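PDB 5A9T: putative dehydrogenase from Amycolatopsis orientalis, which catalyses the NADPH-dependent reduction of imines to amines as an imine reductase, with stereoselectivity. Local coordinates for the interface of chains A and B. Sequence-based numbering; all coordinates share one arbitrary frame. Chains: chain A/B, Putative dehydrogenase.

The interface of chains A and B. Residues chain A 176, 179-181, 183; chain B 180, 184, 261-262, 265.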
# COMPACT_ATOMS: atom_id res chain seq x y z
N SER A 176 11.03 -0.22 -0.93
CA SER A 176 10.69 0.92 -1.78
C SER A 176 9.14 1.02 -1.80
O SER A 176 8.54 2.11 -1.65
CB SER A 176 11.29 0.75 -3.15
OG SER A 176 11.08 1.95 -3.94
N TYR A 179 7.85 2.41 1.60
CA TYR A 179 7.97 3.87 1.86
C TYR A 179 6.86 4.62 1.14
O TYR A 179 6.16 5.50 1.70
CB TYR A 179 9.33 4.45 1.46
CG TYR A 179 10.44 4.15 2.42
CD1 TYR A 179 10.42 4.77 3.68
CD2 TYR A 179 11.43 3.21 2.15
CE1 TYR A 179 11.39 4.48 4.61
CE2 TYR A 179 12.37 2.88 3.07
CZ TYR A 179 12.32 3.51 4.31
OH TYR A 179 13.31 3.13 5.24
N SER A 180 6.61 4.26 -0.12
CA SER A 180 5.55 4.97 -0.89
C SER A 180 4.16 4.70 -0.28
O SER A 180 3.30 5.59 -0.16
CB SER A 180 5.58 4.50 -2.32
OG SER A 180 6.64 5.10 -3.01
N SER A 181 3.90 3.43 0.03
CA SER A 181 2.60 3.06 0.64
C SER A 181 2.36 3.73 1.96
O SER A 181 1.25 4.26 2.26
CB SER A 181 2.58 1.54 0.84
OG SER A 181 2.65 0.93 -0.43
N ASN A 183 3.71 6.56 2.98
CA ASN A 183 3.48 7.99 2.72
C ASN A 183 2.03 8.22 2.27
O ASN A 183 1.42 9.23 2.61
CB ASN A 183 4.52 8.53 1.74
CG ASN A 183 5.91 8.58 2.32
OD1 ASN A 183 6.87 8.62 1.48
ND2 ASN A 183 6.05 8.47 3.53
N SER B 180 -0.20 6.56 -4.33
CA SER B 180 1.18 6.37 -3.78
C SER B 180 1.51 4.88 -3.65
O SER B 180 2.63 4.43 -3.96
CB SER B 180 1.25 7.03 -2.42
OG SER B 180 1.37 8.42 -2.55
N GLY B 184 4.46 2.79 -5.54
CA GLY B 184 5.41 1.97 -4.81
C GLY B 184 5.46 0.56 -5.32
O GLY B 184 6.56 0.02 -5.54
N ILE B 261 11.10 7.68 -7.73
CA ILE B 261 10.23 7.34 -6.58
C ILE B 261 11.03 7.40 -5.23
O ILE B 261 10.65 8.13 -4.33
CB ILE B 261 9.49 6.01 -6.82
CG1 ILE B 261 8.46 6.14 -7.92
CG2 ILE B 261 8.86 5.50 -5.51
CD1 ILE B 261 7.38 7.06 -7.66
N PRO B 262 12.15 6.67 -5.10
CA PRO B 262 12.88 6.73 -3.82
C PRO B 262 13.51 8.10 -3.60
O PRO B 262 13.60 8.52 -2.45
CB PRO B 262 13.84 5.54 -3.91
CG PRO B 262 14.00 5.34 -5.41
CD PRO B 262 12.64 5.56 -5.93
N ASN B 265 10.80 10.23 -2.18
CA ASN B 265 10.56 9.78 -0.78
C ASN B 265 11.67 10.24 0.11
O ASN B 265 11.31 10.69 1.24
CB ASN B 265 10.43 8.27 -0.78
CG ASN B 265 9.12 7.79 -1.33
OD1 ASN B 265 8.08 8.50 -1.29
ND2 ASN B 265 9.07 6.55 -1.80
O HOH W 1 10.56 4.25 -2.29
O HOH W 2 9.72 8.69 2.35
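B:Asn265 and A:Ser180 are joined by a direct hydrogen bond across the two-fold dimer interface, which symmetry repeats with the chains exchanged; the site illustrates one carboxamide serving several partners. The amide N-H of ND2 points at the hydroxyl OG of A:Ser180, 3.1 Å away, in the plane of the amide and nearly straight (169° at the hydrogen). With chi1 at -77°, OG stands opposite its own carbonyl carbon, turned towards B:Asn265; the methyl CG2 of B:Ile261 packs against the same oxygen.

Two waters extend the contact. One lies 2.8 Å from B:Asn265 ND2 and 2.9 Å from the hydroxyl OG of A:Ser176, and also meets that serine's backbone carbonyl. A second bridges the backbone carbonyl O of B:Asn265, at 2.8 Å, to OD1 of A:Asn183.

The two asparagine side chains meet with amide planes 73° apart. As modelled, their OD1 atoms lie 3.0 Å from each other, a clash of two acceptors and hence doubtful. OD1 of A:Asn183 also sits 3.2 Å from the backbone O of A:Tyr179, another acceptor; turning this amide end for end would probably put an N-H donor towards both oxygens, and could still hold the second water.

Close packing of serine CB atoms against the partner's backbone accompanies these polar contacts. CB of A:Ser180 rests 3.6 Å from CA of B:Gly184 and 3.4 Å from the carbonyl O of B:Ser180, while CB of B:Ser180 faces the carbonyl of A:Ser180 in return, so the paired serines mark the neighbourhood of the two-fold axis.

Helix 166-193 of each chain thus packs against its twin, and helix 260-274 of chain B adds its first turns to the side of the chain A helix, within the intertwined helical dimer typical of imine reductases.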